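Local coordinates for response regulator (Xanthomonas campestris pv. campestris, PDB 3QYY), which carries a GGDEF domain, probably a diguanylate cyclase that makes cyclic di-GMP, and binds that dinucleotide together with magnesium, at residues Y77-A82 with I96-S101. Residues are numbered along the deposited sequence; the frame is centred on the assembly and turned at random.
Sequences YGWLGA and IGVHAS
The indole of Trp79 meets Val98 at its rim: CG2 of the valine lies near the ring plane, 4.1 Å from Trp79 CZ3, and the two side chains cross at about a right angle. One face of the same ring is covered from within its own segment by CD2 of Leu80, 3.5 Å above the plane and displaced toward the rim. Ile96 comes in obliquely, its CG2 4.2 Å from Trp79 CH2. The six-membered ring does the touching, through CZ3 and CH2.

Leu80 adds the shortest approach of the contact, its CD2 lying 3.9 Å from Ile96 CG2. That one methyl therefore serves both the tryptophan face and the isoleucine branch, with a looser touch on Val98 CG2 at 4.4 Å. On the valine, CG2 is beside the backbone N and anti to the carbonyl carbon (chi1 179° places CG1 anti to N), and it is this branch that faces both loop residues.

The contact ties the loop after helix 62-77 to the end of strand 93-98, which pairs antiparallel with strand 85-90 in the hairpin whose turn carries the GGDEF signature. The Ile96 side chain lies about 10 Å from those of Arg88 and Trp89, which bind c-di-GMP, so the contact stays off the ligand. Helix 102-116 supplies further cover: Trp112 meets the Trp79 ring with planes at about 60°, and Ala105 touches Val98. Asp84 bridges the two segments, accepting hydrogen bonds from Gly81 N and His99 N through its two carboxylate oxygens.

No hydrogen bond runs directly between the segments. Trp79, Leu80, Ile96 and Val98 meet through carbon alone, so shape and burial of apolar surface, rather than directional bonds, set how these side chains fit.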
loop_
_atom_site.group_PDB
_atom_site.type_symbol
_atom_site.label_atom_id
_atom_site.label_comp_id
_atom_site.label_asym_id
_atom_site.label_seq_id
_atom_site.Cartn_x
_atom_site.Cartn_y
_atom_site.Cartn_z
ATOM N N TYR B 77 2.195 -1.330 22.671
ATOM C CA TYR B 77 1.652 -2.037 23.825
ATOM C C TYR B 77 2.236 -1.466 25.117
ATOM O O TYR B 77 1.717 -1.712 26.208
ATOM C CB TYR B 77 1.964 -3.537 23.735
ATOM C CG TYR B 77 1.012 -4.317 22.856
ATOM C CD1 TYR B 77 -0.355 -4.346 23.132
ATOM C CD2 TYR B 77 1.478 -5.043 21.758
ATOM C CE1 TYR B 77 -1.236 -5.081 22.340
ATOM C CE2 TYR B 77 0.604 -5.782 20.959
ATOM C CZ TYR B 77 -0.749 -5.798 21.257
ATOM O OH TYR B 77 -1.613 -6.533 20.480
ATOM N N GLY B 78 3.307 -0.692 24.981
ATOM C CA GLY B 78 3.949 -0.092 26.137
ATOM C C GLY B 78 3.202 1.088 26.732
ATOM O O GLY B 78 3.497 1.506 27.853
ATOM N N TRP B 79 2.245 1.643 25.994
ATOM C CA TRP B 79 1.479 2.774 26.508
ATOM C C TRP B 79 -0.028 2.593 26.368
ATOM O O TRP B 79 -0.808 3.275 27.038
ATOM C CB TRP B 79 1.909 4.088 25.830
ATOM C CG TRP B 79 1.741 4.151 24.329
ATOM C CD1 TRP B 79 2.709 3.946 23.384
ATOM C CD2 TRP B 79 0.550 4.508 23.608
ATOM N NE1 TRP B 79 2.200 4.159 22.124
ATOM C CE2 TRP B 79 0.877 4.504 22.231
ATOM C CE3 TRP B 79 -0.759 4.831 23.991
ATOM C CZ2 TRP B 79 -0.059 4.813 21.235
ATOM C CZ3 TRP B 79 -1.693 5.139 23.000
ATOM C CH2 TRP B 79 -1.334 5.128 21.638
ATOM N N LEU B 80 -0.438 1.671 25.503
ATOM C CA LEU B 80 -1.857 1.419 25.289
ATOM C C LEU B 80 -2.558 1.002 26.574
ATOM O O LEU B 80 -1.982 0.302 27.408
ATOM C CB LEU B 80 -2.052 0.335 24.225
ATOM C CG LEU B 80 -1.765 0.751 22.780
ATOM C CD1 LEU B 80 -1.850 -0.467 21.862
ATOM C CD2 LEU B 80 -2.769 1.814 22.352
ATOM N N GLY B 81 -3.806 1.438 26.719
ATOM C CA GLY B 81 -4.582 1.102 27.896
ATOM C C GLY B 81 -5.137 -0.307 27.820
ATOM O O GLY B 81 -5.090 -0.944 26.769
ATOM N N ALA B 82 -5.672 -0.788 28.937
ATOM C CA ALA B 82 -6.230 -2.133 29.017
ATOM C C ALA B 82 -7.378 -2.374 28.043
ATOM O O ALA B 82 -7.653 -3.515 27.671
ATOM C CB ALA B 82 -6.695 -2.413 30.441
ATOM N N ILE B 96 -5.016 1.982 15.403
ATOM C CA ILE B 96 -4.911 2.020 16.851
ATOM C C ILE B 96 -6.209 2.598 17.401
ATOM O O ILE B 96 -6.678 3.646 16.946
ATOM C CB ILE B 96 -3.713 2.888 17.327
ATOM C CG1 ILE B 96 -2.390 2.228 16.910
ATOM C CG2 ILE B 96 -3.763 3.058 18.843
ATOM C CD1 ILE B 96 -1.133 2.939 17.430
ATOM N N GLY B 97 -6.797 1.885 18.358
ATOM C CA GLY B 97 -8.027 2.338 18.979
ATOM C C GLY B 97 -7.717 2.752 20.406
ATOM O O GLY B 97 -7.149 1.970 21.173
ATOM N N VAL B 98 -8.073 3.982 20.761
ATOM C CA VAL B 98 -7.812 4.485 22.106
ATOM C C VAL B 98 -9.094 4.973 22.767
ATOM O O VAL B 98 -9.747 5.890 22.265
ATOM C CB VAL B 98 -6.806 5.659 22.087
ATOM C CG1 VAL B 98 -6.574 6.170 23.509
ATOM C CG2 VAL B 98 -5.491 5.216 21.456
ATOM N N HIS B 99 -9.455 4.354 23.886
ATOM C CA HIS B 99 -10.648 4.761 24.611
ATOM C C HIS B 99 -10.284 5.800 25.657
ATOM O O HIS B 99 -10.157 5.495 26.846
ATOM C CB HIS B 99 -11.330 3.560 25.270
ATOM C CG HIS B 99 -12.164 2.753 24.325
ATOM N ND1 HIS B 99 -11.774 1.518 23.853
ATOM C CD2 HIS B 99 -13.357 3.018 23.745
ATOM C CE1 HIS B 99 -12.693 1.057 23.024
ATOM N NE2 HIS B 99 -13.664 1.948 22.941
ATOM N N ALA B 100 -10.111 7.031 25.185
ATOM C CA ALA B 100 -9.764 8.174 26.020
ATOM C C ALA B 100 -10.189 9.423 25.255
ATOM O O ALA B 100 -10.609 9.332 24.105
ATOM C CB ALA B 100 -8.267 8.203 26.266
ATOM N N SER B 101 -10.090 10.587 25.889
ATOM C CA SER B 101 -10.463 11.831 25.220
ATOM C C SER B 101 -9.482 12.080 24.073
ATOM O O SER B 101 -8.340 11.620 24.114
ATOM C CB SER B 101 -10.411 13.001 26.205
ATOM O OG SER B 101 -9.079 13.248 26.622
#